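Local coordinates for protein aminotransferase, classes I and II (Silicibacter pomeroyi DSS-3, PDB 3H14) that probably transfers the amino group of L-aspartate to 2-oxoglutarate, using pyridoxal 5'-phosphate as cofactor, at residues A[202-205]-A[206-209]; A[176-179]-A[180-184]; A[211-215]-A[216-220]. All coordinates share one frame; numbering follows the deposited sequence.

Contact 1 (A[202-205]-A[206-209]); sequences IYHG and IEYE
Gly205 N donates to Glu207 OE2 at 2.8 Å, and the N-H points almost straight at the oxygen (171°). The amide meets OE2 on its anti side, somewhat out of the carboxylate plane. Glu207 reaches back over only two residues. Its CG lies anti to its own carbonyl carbon (chi1 -61°) and the chain then runs extended, which brings the carboxylate alongside the turn. The other oxygen, OE1, is bonded to Ala212 N, so both ends of the carboxylate are tied to backbone amides and its rotation is restricted.

The second strong bond belongs to the backbone. Ile206 N donates to Tyr203 O at 3.0 Å and closes a type II beta turn from Tyr203 to Ile206. Gly205 takes the third position of this turn with a positive phi (103°). At these angles any beta carbon would collide with His204 O, so the position suits glycine. Glu207 N adds a weak bond to Gly205 O.

Packing around the turn is modest. Ile206 CB sits 3.6 Å from Tyr203 O and rests against the Gly205 backbone. His204 CB comes within 4.1 Å of Glu207 OE2; ND1 bonds to Tyr85 OH. Tyr203 OH bonds to Tyr315 OH. Ile206 packs on Tyr288 of helix 278-302.

The turn follows strand 196-200 of the large mixed sheet. Asp200 OD1 accepts from Ile202 N, and Tyr203 touches Lys230. Asp200, Tyr203 and Lys230 probably correspond to the cofactor-site residues of class I aminotransferases, in which the aspartate pairs with the pyridine nitrogen, the tyrosine hydroxyl bonds the O3' oxygen and the lysine forms the Schiff base.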
ATOM      1  N   ILE A 202      -5.453   0.819   2.779  1.00 17.95           N
ATOM      2  CA  ILE A 202      -5.555   0.350   1.390  1.00 18.71           C
ATOM      3  C   ILE A 202      -5.483  -1.180   1.277  1.00 19.14           C
ATOM      4  O   ILE A 202      -6.171  -1.782   0.453  1.00 18.96           O
ATOM      5  CB  ILE A 202      -4.487   1.111   0.524  1.00 19.06           C
ATOM      6  CG1 ILE A 202      -5.021   2.535   0.299  1.00 19.02           C
ATOM      7  CG2 ILE A 202      -4.132   0.416  -0.868  1.00 19.44           C
ATOM      8  CD1 ILE A 202      -4.021   3.526  -0.186  1.00 20.51           C
ATOM      9  N   TYR A 203      -4.711  -1.821   2.145  1.00 18.59           N
ATOM     10  CA  TYR A 203      -4.573  -3.296   2.065  1.00 19.54           C
ATOM     11  C   TYR A 203      -5.533  -4.075   2.966  1.00 19.08           C
ATOM     12  O   TYR A 203      -5.478  -5.307   2.982  1.00 18.95           O
ATOM     13  CB  TYR A 203      -3.110  -3.739   2.350  1.00 19.37           C
ATOM     14  CG  TYR A 203      -2.152  -3.361   1.260  1.00 19.48           C
ATOM     15  CD1 TYR A 203      -1.951  -4.211   0.167  1.00 18.56           C
ATOM     16  CD2 TYR A 203      -1.451  -2.153   1.302  1.00 21.29           C
ATOM     17  CE1 TYR A 203      -1.083  -3.860  -0.860  1.00 16.39           C
ATOM     18  CE2 TYR A 203      -0.582  -1.803   0.294  1.00 18.26           C
ATOM     19  CZ  TYR A 203      -0.413  -2.672  -0.791  1.00 18.24           C
ATOM     20  OH  TYR A 203       0.441  -2.363  -1.794  1.00 20.27           O
ATOM     21  N   HIS A 204      -6.415  -3.391   3.703  1.00 19.78           N
ATOM     22  CA  HIS A 204      -7.504  -4.088   4.415  1.00 19.83           C
ATOM     23  C   HIS A 204      -8.260  -5.069   3.512  1.00 20.36           C
ATOM     24  O   HIS A 204      -8.561  -4.765   2.379  1.00 19.70           O
ATOM     25  CB  HIS A 204      -8.490  -3.101   5.045  1.00 20.53           C
ATOM     26  CG  HIS A 204      -7.947  -2.426   6.266  1.00 21.19           C
ATOM     27  ND1 HIS A 204      -8.744  -1.974   7.291  1.00 21.55           N
ATOM     28  CD2 HIS A 204      -6.671  -2.152   6.631  1.00 21.77           C
ATOM     29  CE1 HIS A 204      -7.981  -1.427   8.227  1.00 21.88           C
ATOM     30  NE2 HIS A 204      -6.719  -1.519   7.847  1.00 21.32           N
ATOM     31  N   GLY A 205      -8.593  -6.238   4.056  1.00 20.68           N
ATOM     32  CA  GLY A 205      -9.130  -7.340   3.289  1.00 20.21           C
ATOM     33  C   GLY A 205      -8.085  -8.423   3.035  1.00 20.75           C
ATOM     34  O   GLY A 205      -8.400  -9.616   3.063  1.00 19.98           O
ATOM     35  N   ILE A 206      -6.839  -8.011   2.770  1.00 21.04           N
ATOM     36  CA  ILE A 206      -5.730  -8.939   2.542  1.00 21.22           C
ATOM     37  C   ILE A 206      -4.996  -9.238   3.861  1.00 23.25           C
ATOM     38  O   ILE A 206      -3.935  -8.648   4.223  1.00 22.10           O
ATOM     39  CB  ILE A 206      -4.749  -8.437   1.443  1.00 21.42           C
ATOM     40  CG1 ILE A 206      -5.520  -8.214   0.144  1.00 20.46           C
ATOM     41  CG2 ILE A 206      -3.640  -9.502   1.207  1.00 20.44           C
ATOM     42  CD1 ILE A 206      -4.696  -7.610  -0.986  1.00 19.85           C
ATOM     43  N   GLU A 207      -5.611 -10.155   4.592  1.00 24.85           N
ATOM     44  CA  GLU A 207      -5.276 -10.397   5.983  1.00 26.19           C
ATOM     45  C   GLU A 207      -5.290 -11.893   6.224  1.00 26.06           C
ATOM     46  O   GLU A 207      -6.057 -12.608   5.594  1.00 27.31           O
ATOM     47  CB  GLU A 207      -6.320  -9.739   6.855  1.00 26.71           C
ATOM     48  CG  GLU A 207      -6.430  -8.245   6.704  1.00 28.07           C
ATOM     49  CD  GLU A 207      -7.692  -7.726   7.345  1.00 27.92           C
ATOM     50  OE1 GLU A 207      -8.053  -8.273   8.417  1.00 28.10           O
ATOM     51  OE2 GLU A 207      -8.341  -6.813   6.753  1.00 29.89           O
ATOM     52  N   TYR A 208      -4.430 -12.354   7.114  1.00 26.38           N
ATOM     53  CA  TYR A 208      -4.157 -13.785   7.293  1.00 26.92           C
ATOM     54  C   TYR A 208      -4.699 -14.209   8.659  1.00 27.92           C
ATOM     55  O   TYR A 208      -5.880 -14.561   8.746  1.00 28.86           O
ATOM     56  CB  TYR A 208      -2.659 -14.060   7.086  1.00 26.14           C
ATOM     57  CG  TYR A 208      -2.281 -13.650   5.680  1.00 24.25           C
ATOM     58  CD1 TYR A 208      -1.517 -12.520   5.444  1.00 24.18           C
ATOM     59  CD2 TYR A 208      -2.799 -14.321   4.594  1.00 24.84           C
ATOM     60  CE1 TYR A 208      -1.248 -12.087   4.157  1.00 23.36           C
ATOM     61  CE2 TYR A 208      -2.528 -13.914   3.305  1.00 23.31           C
ATOM     62  CZ  TYR A 208      -1.736 -12.804   3.086  1.00 24.23           C
ATOM     63  OH  TYR A 208      -1.466 -12.396   1.804  1.00 21.44           O
ATOM     64  N   GLU A 209      -3.909 -14.091   9.723  1.00 28.71           N
ATOM     65  CA  GLU A 209      -4.439 -14.385  11.074  1.00 29.44           C
ATOM     66  C   GLU A 209      -4.729 -13.132  11.917  1.00 29.09           C
ATOM     67  O   GLU A 209      -5.684 -13.118  12.664  1.00 29.12           O
ATOM     68  CB  GLU A 209      -3.563 -15.402  11.822  1.00 30.67           C
ATOM     69  CG  GLU A 209      -2.115 -15.299  11.552  1.00 35.34           C
ATOM     70  CD  GLU A 209      -1.619 -16.166  10.403  1.00 38.21           C
ATOM     71  OE1 GLU A 209      -2.419 -16.837   9.698  1.00 39.95           O
ATOM     72  OE2 GLU A 209      -0.383 -16.177  10.235  1.00 42.36           O
TER

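Contact 2 (A[176-179]-A[180-184]); sequences TMLD and HAAMG
Asp179 leads the chain from an extended loop into helix 180-192, and its O accepts from Met183 N at 2.9 Å, the first i to i+4 bond of the helix. Asp179 is the N-cap residue. Leu178 before it and Met183 in the first turn complete a hydrophobic staple.

The cap is made by the side chain. Asp179 CG stands between its own backbone N and carbonyl carbon (chi1 69°), the position that turns the carboxylate over the helix start. OD1 accepts from Ala182 N at 2.9 Å, with the donor nearly in line with the CG-OD1 bond. OD1 also lies 3.2 Å from Ala182 CB, so the methyl lies close against the same oxygen. The carboxylate thus satisfies one amide of the first turn, and its negative charge probably suits the positive end of the helix dipole.

The staple lies on the buried side. Met183, a selenomethionine, has CG anti to its backbone N and then bends at the next two torsions. The bend swings its terminal methyl back towards Leu178, and the two side chains cross at about a right angle. Leu178 CD2 meets Ala182 CB at 3.7 Å, while CD1 turns to Met183. Leu178 N bonds to Ser169 OG, which ties the loop before the helix to Ser169, just after strand 164-168. Leu218 packs on Met183 and on His180.

The staple is tight: Met183 CE is 3.5 Å from both CB and CD1 of Leu178, slightly closer than usual carbon contact.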
ATOM      1  N   THR A 176       3.510  -5.493   7.784  1.00 19.60           N
ATOM      2  CA  THR A 176       3.191  -5.459   9.232  1.00 19.89           C
ATOM      3  C   THR A 176       1.897  -4.677   9.514  1.00 21.37           C
ATOM      4  O   THR A 176       1.516  -3.746   8.762  1.00 20.84           O
ATOM      5  CB  THR A 176       4.380  -4.931  10.076  1.00 20.33           C
ATOM      6  OG1 THR A 176       4.651  -3.552   9.772  1.00 20.88           O
ATOM      7  CG2 THR A 176       5.633  -5.776   9.788  1.00 17.03           C
HETATM    8  N   MSE A 177       1.225  -5.067  10.598  1.00 22.11           N
HETATM    9  CA  MSE A 177      -0.023  -4.473  10.977  1.00 24.62           C
HETATM   10  C   MSE A 177       0.005  -3.868  12.371  1.00 24.54           C
HETATM   11  O   MSE A 177       0.833  -4.215  13.209  1.00 24.54           O
HETATM   12  CB  MSE A 177      -1.121  -5.514  10.860  1.00 23.97           C
HETATM   13  CG  MSE A 177      -1.422  -5.848   9.421  1.00 24.72           C
HETATM   14 SE   MSE A 177      -2.461  -7.479   9.202  1.00 32.15          SE
HETATM   15  CE  MSE A 177      -4.176  -6.720   9.810  1.00 25.14           C
ATOM     16  N   LEU A 178      -0.928  -2.961  12.595  1.00 25.06           N
ATOM     17  CA  LEU A 178      -1.116  -2.302  13.888  1.00 24.95           C
ATOM     18  C   LEU A 178      -2.354  -2.879  14.533  1.00 26.10           C
ATOM     19  O   LEU A 178      -3.466  -2.790  13.976  1.00 24.55           O
ATOM     20  CB  LEU A 178      -1.314  -0.805  13.700  1.00 25.13           C
ATOM     21  CG  LEU A 178      -0.075  -0.070  13.206  1.00 23.39           C
ATOM     22  CD1 LEU A 178      -0.413   1.294  12.613  1.00 24.62           C
ATOM     23  CD2 LEU A 178       0.926   0.059  14.308  1.00 22.76           C
ATOM     24  N   ASP A 179      -2.168  -3.467  15.707  1.00 27.02           N
ATOM     25  CA  ASP A 179      -3.311  -3.951  16.454  1.00 27.52           C
ATOM     26  C   ASP A 179      -3.996  -2.757  17.158  1.00 28.20           C
ATOM     27  O   ASP A 179      -3.525  -1.612  17.068  1.00 26.65           O
ATOM     28  CB  ASP A 179      -2.901  -5.090  17.387  1.00 28.53           C
ATOM     29  CG  ASP A 179      -1.996  -4.653  18.550  1.00 31.34           C
ATOM     30  OD1 ASP A 179      -1.676  -3.450  18.743  1.00 32.19           O
ATOM     31  OD2 ASP A 179      -1.586  -5.574  19.287  1.00 35.62           O
ATOM     32  N   HIS A 180      -5.126  -3.034  17.805  1.00 28.90           N
ATOM     33  CA  HIS A 180      -5.928  -2.018  18.476  1.00 29.76           C
ATOM     34  C   HIS A 180      -5.140  -1.145  19.467  1.00 29.96           C
ATOM     35  O   HIS A 180      -5.322   0.081  19.497  1.00 30.42           O
ATOM     36  CB  HIS A 180      -7.068  -2.717  19.210  1.00 30.73           C
ATOM     37  CG  HIS A 180      -8.158  -1.793  19.635  1.00 32.34           C
ATOM     38  ND1 HIS A 180      -8.093  -1.060  20.805  1.00 35.81           N
ATOM     39  CD2 HIS A 180      -9.346  -1.489  19.058  1.00 33.30           C
ATOM     40  CE1 HIS A 180      -9.199  -0.342  20.927  1.00 36.35           C
ATOM     41  NE2 HIS A 180      -9.969  -0.574  19.874  1.00 35.52           N
ATOM     42  N   ALA A 181      -4.279  -1.779  20.265  1.00 29.82           N
ATOM     43  CA  ALA A 181      -3.444  -1.073  21.266  1.00 29.62           C
ATOM     44  C   ALA A 181      -2.433  -0.150  20.599  1.00 28.97           C
ATOM     45  O   ALA A 181      -2.248   0.985  21.030  1.00 27.63           O
ATOM     46  CB  ALA A 181      -2.703  -2.069  22.162  1.00 29.64           C
ATOM     47  N   ALA A 182      -1.783  -0.651  19.543  1.00 27.95           N
ATOM     48  CA  ALA A 182      -0.757   0.105  18.819  1.00 27.25           C
ATOM     49  C   ALA A 182      -1.344   1.316  18.105  1.00 27.37           C
ATOM     50  O   ALA A 182      -0.741   2.387  18.077  1.00 25.84           O
ATOM     51  CB  ALA A 182      -0.027  -0.812  17.819  1.00 27.55           C
HETATM   52  N   MSE A 183      -2.536   1.125  17.547  1.00 27.96           N
HETATM   53  CA  MSE A 183      -3.257   2.154  16.826  1.00 27.78           C
HETATM   54  C   MSE A 183      -3.752   3.205  17.804  1.00 27.07           C
HETATM   55  O   MSE A 183      -3.596   4.381  17.560  1.00 25.50           O
HETATM   56  CB  MSE A 183      -4.438   1.519  16.105  1.00 28.62           C
HETATM   57  CG  MSE A 183      -5.283   2.469  15.285  1.00 31.95           C
HETATM   58 SE   MSE A 183      -4.411   3.194  13.688  1.00 44.59          SE
HETATM   59  CE  MSE A 183      -3.874   1.473  12.998  1.00 23.06           C
ATOM     60  N   GLY A 184      -4.343   2.772  18.920  1.00 26.84           N
ATOM     61  CA  GLY A 184      -4.758   3.696  19.976  1.00 26.86           C
ATOM     62  C   GLY A 184      -3.642   4.603  20.470  1.00 26.65           C
ATOM     63  O   GLY A 184      -3.829   5.813  20.606  1.00 27.44           O
TER

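Contact 3 (A[211-215]-A[216-220]); sequences KAVTA and LELTD
Glu217 holds CG anti to its carbonyl carbon (chi1 -71°) and then runs extended, which carries its carboxylate back to the amide of Thr214. Thr214 keeps OG1 anti to its backbone N (chi1 -177°), facing the start of the short 3-10 helix. Thr214 N donates to Glu217 OE1 at 3.3 Å. This bond is long and bent (138°), and it meets OE1 on the anti side, well out of the carboxylate plane. Only one half of a capping box is formed: Glu217 N goes to Thr214 O, at 3.0 Å, not to OG1. Thr214 OG1 bonds chiefly to Glu201 OE1; it also takes a weak bond from Leu216 N, at 3.4 Å, as in an ST turn.

Water 1 donates to Glu217 OE1 at 2.6 Å and to Ala212 O at 2.8 Å. Thr214 CG2 packs on Glu217 CG, and Val213 CG1 lies 3.6 Å from Glu217 OE1. Cut back to an alanine here, the Glu217 side chain would no longer reach Thr214 N, which would probably lose this acceptor, and water 1 would lose its bond to OE1. Ala215 O accepts from both Leu218 N, which comes from above the carbonyl plane, and Thr219 N, nearly in line with the C=O bond.

The loop lies between strands 196-200 and 223-227. Glu217 and Thr214 touch Tyr85 of helix 71-85, while Leu218 and Thr219 pack against helix 180-192.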
ATOM      1  N   LYS A 211      -6.334  -9.536  12.594  1.00 27.72           N
ATOM      2  CA  LYS A 211      -7.475  -8.772  12.098  1.00 27.89           C
ATOM      3  C   LYS A 211      -7.072  -7.294  11.920  1.00 27.40           C
ATOM      4  O   LYS A 211      -6.506  -6.688  12.828  1.00 27.66           O
ATOM      5  CB  LYS A 211      -8.639  -8.898  13.086  1.00 28.74           C
ATOM      6  CG  LYS A 211      -9.895  -8.187  12.709  1.00 30.20           C
ATOM      7  CD  LYS A 211     -10.535  -8.710  11.463  1.00 34.22           C
ATOM      8  CE  LYS A 211     -11.703  -7.813  11.042  1.00 36.23           C
ATOM      9  NZ  LYS A 211     -11.194  -6.565  10.393  1.00 39.50           N
ATOM     10  N   ALA A 212      -7.367  -6.719  10.752  1.00 26.02           N
ATOM     11  CA  ALA A 212      -7.062  -5.315  10.494  1.00 25.42           C
ATOM     12  C   ALA A 212      -7.945  -4.483  11.395  1.00 25.06           C
ATOM     13  O   ALA A 212      -9.079  -4.879  11.703  1.00 25.31           O
ATOM     14  CB  ALA A 212      -7.281  -4.942   9.017  1.00 25.04           C
ATOM     15  N   VAL A 213      -7.393  -3.372  11.874  1.00 24.65           N
ATOM     16  CA  VAL A 213      -8.132  -2.449  12.734  1.00 24.13           C
ATOM     17  C   VAL A 213      -8.314  -1.116  12.027  1.00 23.65           C
ATOM     18  O   VAL A 213      -7.347  -0.440  11.772  1.00 23.17           O
ATOM     19  CB  VAL A 213      -7.413  -2.191  14.078  1.00 24.57           C
ATOM     20  CG1 VAL A 213      -8.282  -1.297  14.946  1.00 24.48           C
ATOM     21  CG2 VAL A 213      -7.111  -3.513  14.807  1.00 23.64           C
ATOM     22  N   THR A 214      -9.552  -0.732  11.712  1.00 23.98           N
ATOM     23  CA  THR A 214      -9.773   0.594  11.145  1.00 24.06           C
ATOM     24  C   THR A 214      -9.587   1.635  12.236  1.00 24.59           C
ATOM     25  O   THR A 214      -9.971   1.414  13.376  1.00 24.20           O
ATOM     26  CB  THR A 214     -11.152   0.780  10.441  1.00 23.93           C
ATOM     27  OG1 THR A 214     -11.205   2.091   9.872  1.00 24.92           O
ATOM     28  CG2 THR A 214     -12.321   0.660  11.387  1.00 24.67           C
ATOM     29  N   ALA A 215      -8.948   2.751  11.887  1.00 24.60           N
ATOM     30  CA  ALA A 215      -8.799   3.874  12.799  1.00 25.10           C
ATOM     31  C   ALA A 215     -10.138   4.364  13.329  1.00 25.67           C
ATOM     32  O   ALA A 215     -10.191   4.919  14.423  1.00 26.24           O
ATOM     33  CB  ALA A 215      -8.075   5.009  12.136  1.00 24.29           C
ATOM     34  N   LEU A 216     -11.208   4.139  12.569  1.00 26.01           N
ATOM     35  CA  LEU A 216     -12.590   4.460  13.004  1.00 26.81           C
ATOM     36  C   LEU A 216     -13.055   3.708  14.264  1.00 27.71           C
ATOM     37  O   LEU A 216     -13.946   4.159  14.946  1.00 29.14           O
ATOM     38  CB  LEU A 216     -13.559   4.224  11.848  1.00 25.77           C
ATOM     39  CG  LEU A 216     -13.191   5.037  10.593  1.00 25.92           C
ATOM     40  CD1 LEU A 216     -14.185   4.780   9.500  1.00 26.61           C
ATOM     41  CD2 LEU A 216     -13.152   6.524  10.896  1.00 27.68           C
ATOM     42  N   GLU A 217     -12.439   2.583  14.583  1.00 28.98           N
ATOM     43  CA  GLU A 217     -12.726   1.861  15.830  1.00 29.27           C
ATOM     44  C   GLU A 217     -12.188   2.586  17.072  1.00 30.21           C
ATOM     45  O   GLU A 217     -12.551   2.224  18.193  1.00 31.06           O
ATOM     46  CB  GLU A 217     -12.131   0.456  15.793  1.00 29.14           C
ATOM     47  CG  GLU A 217     -12.820  -0.553  14.840  1.00 30.25           C
ATOM     48  CD  GLU A 217     -12.119  -1.903  14.822  1.00 30.67           C
ATOM     49  OE1 GLU A 217     -11.541  -2.302  13.777  1.00 31.85           O
ATOM     50  OE2 GLU A 217     -12.112  -2.568  15.872  1.00 33.23           O
ATOM     51  N   LEU A 218     -11.299   3.565  16.880  1.00 30.47           N
ATOM     52  CA  LEU A 218     -10.659   4.307  17.980  1.00 30.62           C
ATOM     53  C   LEU A 218     -10.986   5.782  17.986  1.00 30.57           C
ATOM     54  O   LEU A 218     -11.004   6.388  19.047  1.00 31.16           O
ATOM     55  CB  LEU A 218      -9.134   4.148  17.941  1.00 30.64           C
ATOM     56  CG  LEU A 218      -8.703   2.734  18.365  1.00 33.13           C
ATOM     57  CD1 LEU A 218      -7.705   2.133  17.394  1.00 33.73           C
ATOM     58  CD2 LEU A 218      -8.207   2.657  19.809  1.00 32.03           C
ATOM     59  N   THR A 219     -11.195   6.382  16.816  1.00 30.78           N
ATOM     60  CA  THR A 219     -11.551   7.806  16.751  1.00 30.77           C
ATOM     61  C   THR A 219     -12.295   8.126  15.478  1.00 30.69           C
ATOM     62  O   THR A 219     -12.165   7.414  14.495  1.00 29.81           O
ATOM     63  CB  THR A 219     -10.295   8.719  16.797  1.00 31.31           C
ATOM     64  OG1 THR A 219     -10.691  10.097  16.949  1.00 31.04           O
ATOM     65  CG2 THR A 219      -9.421   8.546  15.513  1.00 30.29           C
ATOM     66  N   ASP A 220     -13.059   9.212  15.492  1.00 30.38           N
ATOM     67  CA  ASP A 220     -13.600   9.750  14.275  1.00 30.36           C
ATOM     68  C   ASP A 220     -12.737  10.885  13.746  1.00 29.54           C
ATOM     69  O   ASP A 220     -12.887  11.272  12.593  1.00 29.53           O
ATOM     70  CB  ASP A 220     -15.058  10.199  14.468  1.00 30.94           C
ATOM     71  CG  ASP A 220     -16.018   9.027  14.611  1.00 32.88           C
ATOM     72  OD1 ASP A 220     -16.032   8.112  13.752  1.00 32.60           O
ATOM     73  OD2 ASP A 220     -16.775   9.011  15.606  1.00 35.90           O
TER
HETATM   74  O   HOH W   1     -11.132  -4.860  13.537  1.00 29.21           O

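How the contacts relate
In the chain contact 2 comes first, then contact 1, then contact 3, all in the large aminotransferase domain. Contact 2 and contact 3 have centres about 9 Å apart. Leu218 CD2 lies 3.6 Å from Gly184 CA, so the loop of contact 3 packs on the helix capped in contact 2. Contact 1 lies about 14 Å from each of them, centre to centre. Besides the Glu207 bond to Ala212, its His204 ring joins it to contact 3: NE2 is 3.7 Å from Ala212 CB, and CE1 packs on Val213 and Thr214. Met177 of contact 2 touches both Ala212 and Glu207. Contact 1 is the one that holds Tyr203, beside Lys230 in the probable cofactor site.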